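Local coordinates for protein succinyl-CoA ligase (ADP-forming) subunit alpha (Methanosaeta concilii, PDB 6HXI) that belongs to the succinyl-CoA ligase alpha-subunit family, binds coenzyme A, and carries a citrate synthase-like region toward its C-terminus, at residues Tyr6-Ile11 / Ile106-Val111; Asn12-Val17 / Arg37-Ile42; Gln26-Phe31 / Gly147-Gly152; Ser41-Ile46 / Leu76-Ala81. One frame throughout, in Å; residues are numbered along the deposited sequence.

Overall arrangement
All four interactions lie within the N-terminal part of the chain, in and around the Rossmann-like, CoA-binding sheet that contains strands 15-18, 42-46, 83-86 and 108-111. Interaction 2 is the centrepiece: its centre is about 8 Å from those of interactions 3 and 4 and about 11 Å from that of interaction 1. It shares Ser41 and Ile42 with interaction 4, and Arg37 NH1 of interaction 2 lies 2.9 Å from Ala148 O of interaction 3, a probable hydrogen bond. Phe149 of interaction 3 packs on Phe9 of interaction 1 as well as on Thr13 and Ser41. Coenzyme A is bound about 9 Å from the side chain of Val17 and about 10 Å from that of Arg27.

Interaction 1 of 4, residues Tyr6-Ile11 / Ile106-Val111; sequences YVLFDI and IRIVAV
The carbonyl oxygen of Val7 is gripped by two N-H groups of a single guanidinium. Arg107 NH2 reaches Val7 O at 2.8 Å along a fairly straight path, with an N-H...O angle of 153°. Arg107 NH1 adds a second, more bent bond to Val7 O at 3.1 Å. The oxygen sits at the edge of the guanidinium, near its plane; NH1 meets it in the carbonyl plane, whereas NH2 stands above that plane. A weak third bond runs from Arg107 NH1 to Leu8 O at 3.3 Å, so the tip spans two successive carbonyls. Its positive charge would be expected to polarise both. The arginine gets there by leaving its backbone with CG anti to N (chi1 178°) and staying extended from CG to NE. Strand 108-111 runs between strands 83-86 and 134-136 in the parallel part of a Rossmann-like sheet, and residues 6-11 form the loop that leads to strand 15-18 of the same sheet. Under this loop, Ile108 directs its side chain at the chain of Leu8 and Phe9. Its CD1 lies 3.4 Å from Leu8 O and 4.0 Å from Leu8 CG, the two side chains crossing obliquely. The other branch, Ile108 CG2, touches Phe9 CE1 at 4.1 Å, while Leu8 CB lies over the centre of one face of that ring. Ile136 adds apolar contacts to Leu8 and Ile108, and the ring of Phe149 meets that of Phe9. Phe9 O accepts a hydrogen bond from Thr145 OG1, and Tyr6 O one from Arg218 NH1.

Interaction 2 of 4, residues Asn12-Val17 / Arg37-Ile42; sequences NTKAFV and RSSPSI
Backbone pairing joins Ala15 to Ile42 in a parallel bridge, their CA atoms 4.7 Å apart. Ala15 N donates to Ser41 O at 2.8 Å, but the bond is weak because its N-H...O angle is only 125°. In return, the CA-H of Ile42 points at Ala15 O, with a CA to O distance of 3.3 Å, and the pairing runs on through Ser43. Strand 15-18, helix 22-34 and strand 42-46 here make a beta-alpha-beta crossover, a unit of the Rossmann-like CoA-binding fold; residues 37-42 lead from the helix into its second strand. Charged side chains bind backbone carbonyls just before this pairing. Lys14, folded over by a bend at chi2 (-74°), brings NZ to 2.8 Å from Pro40 O, in the carbonyl plane. The same NZ lies 2.9 Å from Ser39 OG, which is anti to its backbone N. Arg37 works across the two segments: NH2 donates to Thr13 O at 3.1 Å from above the carbonyl plane, while NE donates to Ser39 O, two residues on in the same segment, at 3.0 Å, nearly along the C=O axis. A bend at chi3 (51°) turns the guanidinium this way, and Ser41 CB sits over one of its faces, offset toward the rim. NH1 bonds to Ala148 O, and Ser41 OG to Asp32 OD2. The apolar side-chain contact is Val17 CG2 on Ile42 CD1 at 3.9 Å, where strand 42-46 begins. These two side chains cross obliquely, and both touch Met28 of helix 22-34.

Interaction 3 of 4, residues Gln26-Phe31 / Gly147-Gly152; sequences QRMLDF and GAFRIG
One direct hydrogen bond ties strand to helix: Arg150 NH2 donates to Arg27 O at 2.8 Å, from well above the carbonyl plane. That oxygen also accepts the helical bond from Phe31 N, so two donors hold it. The arginine chain bends at chi3 (-90°), and Arg27 CB lies over one face of its guanidinium. Arg150 NH1 is bound by the carbonyls of Thr154 and Gly156. A water accepts from Arg150 N at 3.0 Å and donates weakly to Met28 O. Packing does the rest. Phe31, with CG anti to its backbone N (chi1 -173°), presses CB against Arg150 CD at 3.5 Å. Its ring reaches past Arg150 CB to the backbone of Gly147 and Phe149, with Phe149 N in plane at its edge. Met28 curls at chi3 (72°), bringing CE to 3.7 Å from Phe149 CZ, while its SD lies 3.5 Å from Gly152 N. Ala148 and Phe149 form a classic beta bulge opposite Thr145 of strand 143-145. Strand 149-150, an outermost strand of the second sheet within this chain, packs against helix 22-34, with Ile161 of helix 158-163 touching both Phe31 and Arg150.

Interaction 4 of 4, residues Ser41-Ile46 / Leu76-Ala81; sequences SISAII and LAYPEA
Ser43 and the ring of Tyr78 form the close part of this contact. Ser43 CB lies 3.7 Å from Tyr78 CG, and it is equally near Tyr78 CB. The backbone carbonyl comes in over the flat of the ring: Ser43 O stands 4.0 Å above the plane of the Tyr78 ring, over its centre. Ala44 CB adds an apolar touch on Tyr78 CD2 at 4.1 Å, at an oblique angle to the ring. Tyr78 has CG anti to its carbonyl carbon (chi1 -63°), and its CB points at the strand. The chain turns a corner at Ser43, which sets that residue's side chain against the tyrosine. In the Rossmann-like sheet strand 42-46 lies between strands 61-68 and 15-18, and Tyr78 packs on the face that carries Ala44 and Phe16, also touching Pro66 and Tyr68. Residues 78-81 form a type I beta turn after helix 71-77, closed by Ala81 N donating to Tyr78 O at 3.2 Å, and lead on to strand 83-86. Ala81 CB approaches Ser43 OG at 3.9 Å, from the far end of the turn. The loose side belongs to Glu80, an exposed residue. Its CG takes the crowded position between backbone N and carbonyl carbon (chi1 68°), and the chain bends again at chi2. Glu80 OE1 comes into the plane of the Tyr78 ring at its edge, yet meets Ser43 through water: the water lies 2.9 Å from Ser43 OG and donates a weak bond to Glu80 OE1.

Interaction 1 of 4, residues Tyr6-Ile11 / Ile106-Val111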
loop_
_atom_site.group_PDB
_atom_site.type_symbol
_atom_site.label_atom_id
_atom_site.label_comp_id
_atom_site.label_asym_id
_atom_site.label_seq_id
_atom_site.Cartn_x
_atom_site.Cartn_y
_atom_site.Cartn_z
ATOM N N TYR B 6 -25.096 5.447 59.472
ATOM C CA TYR B 6 -26.121 6.300 58.883
ATOM C C TYR B 6 -25.667 7.009 57.588
ATOM O O TYR B 6 -26.511 7.405 56.791
ATOM C CB TYR B 6 -26.661 7.307 59.910
ATOM C CG TYR B 6 -25.618 8.213 60.533
ATOM C CD1 TYR B 6 -25.172 9.352 59.873
ATOM C CD2 TYR B 6 -25.150 7.983 61.824
ATOM C CE1 TYR B 6 -24.250 10.217 60.459
ATOM C CE2 TYR B 6 -24.232 8.847 62.426
ATOM C CZ TYR B 6 -23.774 9.954 61.732
ATOM O OH TYR B 6 -22.856 10.797 62.296
ATOM N N VAL B 7 -24.354 7.184 57.388
ATOM C CA VAL B 7 -23.808 7.826 56.184
ATOM C C VAL B 7 -23.824 6.836 55.000
ATOM O O VAL B 7 -23.207 5.763 55.072
ATOM C CB VAL B 7 -22.390 8.431 56.396
ATOM C CG1 VAL B 7 -21.868 9.068 55.117
ATOM C CG2 VAL B 7 -22.377 9.445 57.529
ATOM N N LEU B 8 -24.504 7.203 53.905
ATOM C CA LEU B 8 -24.486 6.333 52.731
ATOM C C LEU B 8 -23.285 6.747 51.898
ATOM O O LEU B 8 -22.390 5.929 51.673
ATOM C CB LEU B 8 -25.790 6.444 51.943
ATOM C CG LEU B 8 -26.370 5.158 51.340
ATOM C CD1 LEU B 8 -26.817 4.174 52.419
ATOM C CD2 LEU B 8 -27.568 5.492 50.482
ATOM N N PHE B 9 -23.221 8.050 51.530
ATOM C CA PHE B 9 -22.132 8.633 50.742
ATOM C C PHE B 9 -21.626 9.888 51.338
ATOM O O PHE B 9 -22.402 10.694 51.841
ATOM C CB PHE B 9 -22.566 9.004 49.326
ATOM C CG PHE B 9 -23.583 8.109 48.701
ATOM C CD1 PHE B 9 -23.255 6.811 48.337
ATOM C CD2 PHE B 9 -24.863 8.571 48.433
ATOM C CE1 PHE B 9 -24.203 5.973 47.749
ATOM C CE2 PHE B 9 -25.814 7.734 47.846
ATOM C CZ PHE B 9 -25.479 6.436 47.522
ATOM N N ASP B 10 -20.337 10.119 51.164
ATOM C CA ASP B 10 -19.691 11.350 51.580
ATOM C C ASP B 10 -18.764 11.836 50.468
ATOM O O ASP B 10 -18.753 11.281 49.357
ATOM C CB ASP B 10 -18.973 11.194 52.941
ATOM C CG ASP B 10 -17.979 10.047 53.059
ATOM O OD1 ASP B 10 -17.148 9.869 52.126
ATOM O OD2 ASP B 10 -17.968 9.379 54.127
ATOM N N ILE B 11 -17.990 12.875 50.775
ATOM C CA ILE B 11 -17.059 13.505 49.869
ATOM C C ILE B 11 -15.853 12.587 49.581
ATOM O O ILE B 11 -15.094 12.875 48.667
ATOM C CB ILE B 11 -16.701 14.915 50.419
ATOM C CG1 ILE B 11 -16.218 15.844 49.286
ATOM C CG2 ILE B 11 -15.728 14.859 51.601
ATOM C CD1 ILE B 11 -16.716 17.302 49.340
ATOM N N ILE B 106 -17.651 -4.033 48.443
ATOM C CA ILE B 106 -18.825 -3.256 48.018
ATOM C C ILE B 106 -19.903 -3.316 49.101
ATOM O O ILE B 106 -20.192 -4.389 49.630
ATOM C CB ILE B 106 -19.311 -3.647 46.592
ATOM C CG1 ILE B 106 -18.270 -3.214 45.545
ATOM C CG2 ILE B 106 -20.681 -3.039 46.246
ATOM C CD1 ILE B 106 -18.089 -4.178 44.404
ATOM N N ARG B 107 -20.455 -2.148 49.450
ATOM C CA ARG B 107 -21.480 -1.963 50.479
ATOM C C ARG B 107 -22.832 -1.502 49.886
ATOM O O ARG B 107 -23.885 -1.906 50.378
ATOM C CB ARG B 107 -20.950 -0.958 51.517
ATOM C CG ARG B 107 -21.911 -0.604 52.636
ATOM C CD ARG B 107 -21.375 0.567 53.417
ATOM N NE ARG B 107 -22.410 1.190 54.241
ATOM C CZ ARG B 107 -22.635 2.499 54.296
ATOM N NH1 ARG B 107 -21.894 3.339 53.579
ATOM N NH2 ARG B 107 -23.596 2.978 55.070
ATOM N N ILE B 108 -22.796 -0.652 48.824
ATOM C CA ILE B 108 -23.994 -0.097 48.179
ATOM C C ILE B 108 -24.036 -0.411 46.683
ATOM O O ILE B 108 -23.033 -0.237 45.984
ATOM C CB ILE B 108 -24.128 1.435 48.452
ATOM C CG1 ILE B 108 -24.114 1.772 49.958
ATOM C CG2 ILE B 108 -25.373 2.037 47.773
ATOM C CD1 ILE B 108 -23.215 2.893 50.297
ATOM N N VAL B 109 -25.206 -0.887 46.200
ATOM C CA VAL B 109 -25.454 -1.123 44.794
ATOM C C VAL B 109 -26.727 -0.365 44.440
ATOM O O VAL B 109 -27.752 -0.567 45.089
ATOM C CB VAL B 109 -25.542 -2.622 44.357
ATOM C CG1 VAL B 109 -25.599 -2.738 42.838
ATOM C CG2 VAL B 109 -24.396 -3.458 44.920
ATOM N N ALA B 110 -26.655 0.513 43.428
ATOM C CA ALA B 110 -27.803 1.242 42.910
ATOM C C ALA B 110 -28.185 0.579 41.597
ATOM O O ALA B 110 -27.358 0.523 40.680
ATOM C CB ALA B 110 -27.438 2.709 42.679
ATOM N N VAL B 111 -29.388 0.003 41.539
ATOM C CA VAL B 111 -29.940 -0.704 40.377
ATOM C C VAL B 111 -30.837 0.255 39.590
ATOM O O VAL B 111 -31.915 0.615 40.050
ATOM C CB VAL B 111 -30.672 -2.025 40.766
ATOM C CG1 VAL B 111 -31.071 -2.811 39.525
ATOM C CG2 VAL B 111 -29.815 -2.890 41.688
#

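Interaction 2 of 4, residues Asn12-Val17 / Arg37-Ile42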
loop_
_atom_site.group_PDB
_atom_site.type_symbol
_atom_site.label_atom_id
_atom_site.label_comp_id
_atom_site.label_asym_id
_atom_site.label_seq_id
_atom_site.Cartn_x
_atom_site.Cartn_y
_atom_site.Cartn_z
ATOM N N ASN B 12 -15.696 11.477 50.336
ATOM C CA ASN B 12 -14.603 10.518 50.113
ATOM C C ASN B 12 -15.074 9.213 49.439
ATOM O O ASN B 12 -14.254 8.320 49.186
ATOM C CB ASN B 12 -13.830 10.236 51.402
ATOM C CG ASN B 12 -13.210 11.466 52.015
ATOM O OD1 ASN B 12 -12.315 12.096 51.438
ATOM N ND2 ASN B 12 -13.700 11.847 53.190
ATOM N N THR B 13 -16.380 9.118 49.125
ATOM C CA THR B 13 -16.988 7.965 48.435
ATOM C C THR B 13 -16.385 7.760 47.038
ATOM O O THR B 13 -16.311 8.696 46.245
ATOM C CB THR B 13 -18.496 8.138 48.374
ATOM O OG1 THR B 13 -18.997 8.105 49.705
ATOM C CG2 THR B 13 -19.181 7.084 47.544
ATOM N N LYS B 14 -15.947 6.531 46.779
ATOM C CA LYS B 14 -15.393 6.054 45.517
ATOM C C LYS B 14 -16.322 4.950 44.995
ATOM O O LYS B 14 -16.844 4.130 45.772
ATOM C CB LYS B 14 -13.947 5.565 45.699
ATOM C CG LYS B 14 -12.946 6.689 45.902
ATOM C CD LYS B 14 -12.661 7.458 44.615
ATOM C CE LYS B 14 -11.418 8.296 44.735
ATOM N NZ LYS B 14 -10.936 8.741 43.405
ATOM N N ALA B 15 -16.568 4.973 43.697
ATOM C CA ALA B 15 -17.536 4.102 43.072
ATOM C C ALA B 15 -17.066 3.459 41.772
ATOM O O ALA B 15 -16.129 3.938 41.130
ATOM C CB ALA B 15 -18.824 4.888 42.795
ATOM N N PHE B 16 -17.779 2.386 41.374
ATOM C CA PHE B 16 -17.638 1.730 40.095
ATOM C C PHE B 16 -18.917 2.023 39.361
ATOM O O PHE B 16 -19.983 2.073 39.967
ATOM C CB PHE B 16 -17.507 0.215 40.238
ATOM C CG PHE B 16 -16.317 -0.293 41.016
ATOM C CD1 PHE B 16 -15.020 0.046 40.635
ATOM C CD2 PHE B 16 -16.486 -1.185 42.063
ATOM C CE1 PHE B 16 -13.915 -0.474 41.316
ATOM C CE2 PHE B 16 -15.385 -1.674 42.768
ATOM C CZ PHE B 16 -14.100 -1.339 42.372
ATOM N N VAL B 17 -18.814 2.255 38.070
ATOM C CA VAL B 17 -19.975 2.425 37.223
ATOM C C VAL B 17 -19.992 1.169 36.372
ATOM O O VAL B 17 -19.069 0.954 35.585
ATOM C CB VAL B 17 -19.931 3.731 36.372
ATOM C CG1 VAL B 17 -21.074 3.754 35.343
ATOM C CG2 VAL B 17 -19.987 4.966 37.259
ATOM N N ARG B 37 -14.560 18.701 44.977
ATOM C CA ARG B 37 -14.013 17.443 45.476
ATOM C C ARG B 37 -12.543 17.329 45.120
ATOM O O ARG B 37 -12.118 17.816 44.063
ATOM C CB ARG B 37 -14.768 16.227 44.900
ATOM C CG ARG B 37 -16.072 15.887 45.617
ATOM C CD ARG B 37 -16.640 14.533 45.194
ATOM N NE ARG B 37 -15.639 13.464 45.281
ATOM C CZ ARG B 37 -15.865 12.245 45.755
ATOM N NH1 ARG B 37 -17.075 11.908 46.192
ATOM N NH2 ARG B 37 -14.881 11.360 45.815
ATOM N N SER B 38 -11.763 16.696 46.007
ATOM C CA SER B 38 -10.329 16.507 45.789
ATOM C C SER B 38 -10.102 15.478 44.703
ATOM O O SER B 38 -9.285 15.699 43.809
ATOM C CB SER B 38 -9.617 16.110 47.082
ATOM O OG SER B 38 -10.334 15.145 47.839
ATOM N N SER B 39 -10.877 14.392 44.738
ATOM C CA SER B 39 -10.744 13.323 43.755
ATOM C C SER B 39 -12.071 12.983 43.045
ATOM O O SER B 39 -13.143 13.160 43.636
ATOM C CB SER B 39 -10.176 12.068 44.428
ATOM O OG SER B 39 -9.475 11.250 43.502
ATOM N N PRO B 40 -12.022 12.409 41.815
ATOM C CA PRO B 40 -13.266 11.948 41.178
ATOM C C PRO B 40 -13.959 10.868 42.030
ATOM O O PRO B 40 -13.294 10.111 42.742
ATOM C CB PRO B 40 -12.763 11.347 39.864
ATOM C CG PRO B 40 -11.460 12.024 39.609
ATOM C CD PRO B 40 -10.854 12.108 40.955
ATOM N N SER B 41 -15.283 10.807 41.973
ATOM C CA SER B 41 -16.066 9.826 42.739
ATOM C C SER B 41 -16.050 8.419 42.098
ATOM O O SER B 41 -16.682 7.517 42.636
ATOM C CB SER B 41 -17.509 10.297 42.850
ATOM O OG SER B 41 -18.097 10.382 41.561
ATOM N N ILE B 42 -15.384 8.257 40.937
ATOM C CA ILE B 42 -15.336 7.018 40.172
ATOM C C ILE B 42 -13.909 6.487 40.134
ATOM O O ILE B 42 -13.026 7.155 39.597
ATOM C CB ILE B 42 -15.879 7.226 38.729
ATOM C CG1 ILE B 42 -17.352 7.709 38.733
ATOM C CG2 ILE B 42 -15.666 5.975 37.860
ATOM C CD1 ILE B 42 -17.844 8.238 37.342
#

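Interaction 3 of 4, residues Gln26-Phe31 / Gly147-Gly152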
loop_
_atom_site.group_PDB
_atom_site.type_symbol
_atom_site.label_atom_id
_atom_site.label_comp_id
_atom_site.label_asym_id
_atom_site.label_seq_id
_atom_site.Cartn_x
_atom_site.Cartn_y
_atom_site.Cartn_z
ATOM N N GLN B 26 -19.847 11.159 32.839
ATOM C CA GLN B 26 -19.560 12.590 32.766
ATOM C C GLN B 26 -20.351 13.420 33.801
ATOM O O GLN B 26 -19.784 14.341 34.386
ATOM C CB GLN B 26 -19.739 13.157 31.336
ATOM C CG GLN B 26 -19.172 14.588 31.185
ATOM C CD GLN B 26 -17.696 14.652 31.517
ATOM O OE1 GLN B 26 -16.840 14.227 30.735
ATOM N NE2 GLN B 26 -17.359 15.131 32.705
ATOM N N ARG B 27 -21.630 13.077 34.037
ATOM C CA ARG B 27 -22.495 13.770 34.999
ATOM C C ARG B 27 -21.930 13.647 36.405
ATOM O O ARG B 27 -21.859 14.649 37.123
ATOM C CB ARG B 27 -23.937 13.231 34.941
ATOM C CG ARG B 27 -24.660 13.658 33.679
ATOM C CD ARG B 27 -26.142 13.607 33.824
ATOM N NE ARG B 27 -26.779 14.331 32.731
ATOM C CZ ARG B 27 -27.351 13.747 31.692
ATOM N NH1 ARG B 27 -27.913 14.475 30.742
ATOM N NH2 ARG B 27 -27.357 12.424 31.585
ATOM N N MET B 28 -21.483 12.425 36.784
ATOM C CA MET B 28 -20.895 12.191 38.101
ATOM C C MET B 28 -19.632 13.049 38.296
ATOM O O MET B 28 -19.526 13.778 39.283
ATOM C CB MET B 28 -20.611 10.699 38.329
ATOM C CG MET B 28 -21.866 9.906 38.577
ATOM S SD MET B 28 -21.601 8.128 38.764
ATOM C CE MET B 28 -20.833 8.075 40.368
ATOM N N LEU B 29 -18.721 13.028 37.306
ATOM C CA LEU B 29 -17.480 13.794 37.345
ATOM C C LEU B 29 -17.734 15.294 37.404
ATOM O O LEU B 29 -17.042 16.005 38.143
ATOM C CB LEU B 29 -16.585 13.452 36.144
ATOM C CG LEU B 29 -16.053 12.036 36.117
ATOM C CD1 LEU B 29 -15.431 11.714 34.761
ATOM C CD2 LEU B 29 -15.050 11.815 37.236
ATOM N N ASP B 30 -18.746 15.768 36.658
ATOM C CA ASP B 30 -19.107 17.181 36.623
ATOM C C ASP B 30 -19.569 17.664 38.004
ATOM O O ASP B 30 -19.225 18.769 38.415
ATOM C CB ASP B 30 -20.187 17.425 35.549
ATOM C CG ASP B 30 -19.671 17.591 34.130
ATOM O OD1 ASP B 30 -18.436 17.597 33.941
ATOM O OD2 ASP B 30 -20.501 17.767 33.216
ATOM N N PHE B 31 -20.315 16.822 38.720
ATOM C CA PHE B 31 -20.808 17.117 40.068
ATOM C C PHE B 31 -19.635 17.183 41.052
ATOM O O PHE B 31 -19.546 18.124 41.819
ATOM C CB PHE B 31 -21.831 16.059 40.513
ATOM C CG PHE B 31 -22.515 16.382 41.821
ATOM C CD1 PHE B 31 -23.327 17.510 41.946
ATOM C CD2 PHE B 31 -22.345 15.566 42.931
ATOM C CE1 PHE B 31 -23.975 17.801 43.160
ATOM C CE2 PHE B 31 -22.982 15.870 44.151
ATOM C CZ PHE B 31 -23.798 16.977 44.248
ATOM N N GLY B 147 -23.357 18.243 47.667
ATOM C CA GLY B 147 -21.974 18.652 47.843
ATOM C C GLY B 147 -20.980 17.529 48.048
ATOM O O GLY B 147 -19.813 17.814 48.315
ATOM N N ALA B 148 -21.394 16.250 47.905
ATOM C CA ALA B 148 -20.504 15.109 48.155
ATOM C C ALA B 148 -20.469 14.018 47.065
ATOM O O ALA B 148 -19.384 13.675 46.601
ATOM C CB ALA B 148 -20.834 14.483 49.495
ATOM N N PHE B 149 -21.627 13.446 46.689
ATOM C CA PHE B 149 -21.683 12.350 45.711
ATOM C C PHE B 149 -23.038 12.286 45.036
ATOM O O PHE B 149 -24.061 12.527 45.680
ATOM C CB PHE B 149 -21.403 10.992 46.421
ATOM C CG PHE B 149 -21.377 9.754 45.554
ATOM C CD1 PHE B 149 -20.204 9.352 44.923
ATOM C CD2 PHE B 149 -22.517 8.977 45.389
ATOM C CE1 PHE B 149 -20.178 8.197 44.122
ATOM C CE2 PHE B 149 -22.496 7.833 44.568
ATOM C CZ PHE B 149 -21.325 7.448 43.945
ATOM N N ARG B 150 -23.043 11.878 43.756
ATOM C CA ARG B 150 -24.282 11.663 43.017
ATOM C C ARG B 150 -24.269 10.260 42.391
ATOM O O ARG B 150 -23.222 9.805 41.906
ATOM C CB ARG B 150 -24.510 12.765 41.961
ATOM C CG ARG B 150 -24.190 12.357 40.534
ATOM C CD ARG B 150 -24.031 13.526 39.598
ATOM N NE ARG B 150 -25.297 13.880 38.995
ATOM C CZ ARG B 150 -25.468 14.826 38.090
ATOM N NH1 ARG B 150 -26.675 15.105 37.645
ATOM N NH2 ARG B 150 -24.430 15.530 37.645
ATOM N N ILE B 151 -25.431 9.603 42.373
ATOM C CA ILE B 151 -25.560 8.297 41.715
ATOM C C ILE B 151 -25.939 8.552 40.256
ATOM O O ILE B 151 -27.043 9.050 40.002
ATOM C CB ILE B 151 -26.575 7.354 42.391
ATOM C CG1 ILE B 151 -26.151 7.005 43.818
ATOM C CG2 ILE B 151 -26.749 6.095 41.542
ATOM C CD1 ILE B 151 -27.330 6.534 44.702
ATOM N N GLY B 152 -25.032 8.210 39.328
ATOM C CA GLY B 152 -25.250 8.328 37.887
ATOM C C GLY B 152 -25.861 9.632 37.424
ATOM O O GLY B 152 -25.286 10.708 37.606
HETATM O O HOH W 1 -20.545 12.069 42.065
#

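Interaction 4 of 4, residues Ser41-Ile46 / Leu76-Ala81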
loop_
_atom_site.group_PDB
_atom_site.type_symbol
_atom_site.label_atom_id
_atom_site.label_comp_id
_atom_site.label_asym_id
_atom_site.label_seq_id
_atom_site.Cartn_x
_atom_site.Cartn_y
_atom_site.Cartn_z
ATOM N N SER B 41 -15.283 10.807 41.973
ATOM C CA SER B 41 -16.066 9.826 42.739
ATOM C C SER B 41 -16.050 8.419 42.098
ATOM O O SER B 41 -16.682 7.517 42.636
ATOM C CB SER B 41 -17.509 10.297 42.850
ATOM O OG SER B 41 -18.097 10.382 41.561
ATOM N N ILE B 42 -15.384 8.257 40.937
ATOM C CA ILE B 42 -15.336 7.018 40.172
ATOM C C ILE B 42 -13.909 6.487 40.134
ATOM O O ILE B 42 -13.026 7.155 39.597
ATOM C CB ILE B 42 -15.879 7.226 38.729
ATOM C CG1 ILE B 42 -17.352 7.709 38.733
ATOM C CG2 ILE B 42 -15.666 5.975 37.860
ATOM C CD1 ILE B 42 -17.844 8.238 37.342
ATOM N N SER B 43 -13.703 5.276 40.665
ATOM C CA SER B 43 -12.409 4.601 40.655
ATOM C C SER B 43 -12.259 3.864 39.311
ATOM O O SER B 43 -11.189 3.927 38.705
ATOM C CB SER B 43 -12.312 3.617 41.818
ATOM O OG SER B 43 -12.177 4.282 43.062
ATOM N N ALA B 44 -13.334 3.166 38.841
ATOM C CA ALA B 44 -13.292 2.422 37.576
ATOM C C ALA B 44 -14.661 2.238 36.941
ATOM O O ALA B 44 -15.700 2.364 37.600
ATOM C CB ALA B 44 -12.632 1.047 37.775
ATOM N N ILE B 45 -14.647 1.888 35.657
ATOM C CA ILE B 45 -15.834 1.543 34.894
ATOM C C ILE B 45 -15.782 0.036 34.705
ATOM O O ILE B 45 -14.697 -0.516 34.507
ATOM C CB ILE B 45 -15.890 2.296 33.552
ATOM C CG1 ILE B 45 -15.875 3.821 33.786
ATOM C CG2 ILE B 45 -17.100 1.882 32.710
ATOM C CD1 ILE B 45 -15.009 4.514 32.847
ATOM N N ILE B 46 -16.936 -0.635 34.779
ATOM C CA ILE B 46 -16.972 -2.058 34.512
ATOM C C ILE B 46 -17.705 -2.193 33.168
ATOM O O ILE B 46 -18.860 -1.789 33.048
ATOM C CB ILE B 46 -17.552 -2.914 35.688
ATOM C CG1 ILE B 46 -16.828 -2.575 37.021
ATOM C CG2 ILE B 46 -17.421 -4.411 35.371
ATOM C CD1 ILE B 46 -17.575 -2.932 38.256
ATOM N N LEU B 76 -10.753 -5.923 43.193
ATOM C CA LEU B 76 -9.382 -6.248 43.586
ATOM C C LEU B 76 -8.403 -5.094 43.268
ATOM O O LEU B 76 -7.493 -4.835 44.056
ATOM C CB LEU B 76 -8.924 -7.558 42.921
ATOM C CG LEU B 76 -7.748 -8.250 43.605
ATOM C CD1 LEU B 76 -8.224 -9.143 44.743
ATOM C CD2 LEU B 76 -6.938 -9.049 42.614
ATOM N N ALA B 77 -8.604 -4.387 42.142
ATOM C CA ALA B 77 -7.748 -3.246 41.789
ATOM C C ALA B 77 -8.088 -1.993 42.629
ATOM O O ALA B 77 -7.186 -1.289 43.075
ATOM C CB ALA B 77 -7.867 -2.939 40.309
ATOM N N TYR B 78 -9.384 -1.737 42.879
ATOM C CA TYR B 78 -9.833 -0.575 43.650
ATOM C C TYR B 78 -10.656 -0.994 44.875
ATOM O O TYR B 78 -11.877 -0.801 44.871
ATOM C CB TYR B 78 -10.563 0.457 42.743
ATOM C CG TYR B 78 -9.658 1.035 41.676
ATOM C CD1 TYR B 78 -8.839 2.129 41.947
ATOM C CD2 TYR B 78 -9.519 0.411 40.442
ATOM C CE1 TYR B 78 -7.933 2.610 41.006
ATOM C CE2 TYR B 78 -8.601 0.868 39.500
ATOM C CZ TYR B 78 -7.825 1.983 39.775
ATOM O OH TYR B 78 -6.922 2.441 38.833
ATOM N N PRO B 79 -10.008 -1.551 45.953
ATOM C CA PRO B 79 -10.774 -1.956 47.144
ATOM C C PRO B 79 -11.432 -0.805 47.889
ATOM O O PRO B 79 -12.377 -1.044 48.639
ATOM C CB PRO B 79 -9.746 -2.685 48.019
ATOM C CG PRO B 79 -8.444 -2.245 47.550
ATOM C CD PRO B 79 -8.573 -1.877 46.107
ATOM N N GLU B 80 -10.951 0.432 47.673
ATOM C CA GLU B 80 -11.493 1.637 48.307
ATOM C C GLU B 80 -12.898 1.999 47.805
ATOM O O GLU B 80 -13.590 2.775 48.453
ATOM C CB GLU B 80 -10.531 2.829 48.120
ATOM C CG GLU B 80 -10.390 3.323 46.684
ATOM C CD GLU B 80 -9.206 2.786 45.910
ATOM O OE1 GLU B 80 -8.674 3.541 45.065
ATOM O OE2 GLU B 80 -8.808 1.621 46.143
ATOM N N ALA B 81 -13.280 1.500 46.622
ATOM C CA ALA B 81 -14.585 1.766 46.019
ATOM C C ALA B 81 -15.630 0.841 46.684
ATOM O O ALA B 81 -15.528 -0.381 46.566
ATOM C CB ALA B 81 -14.519 1.530 44.508
HETATM O O HOH W 2 -9.624 5.641 42.683
#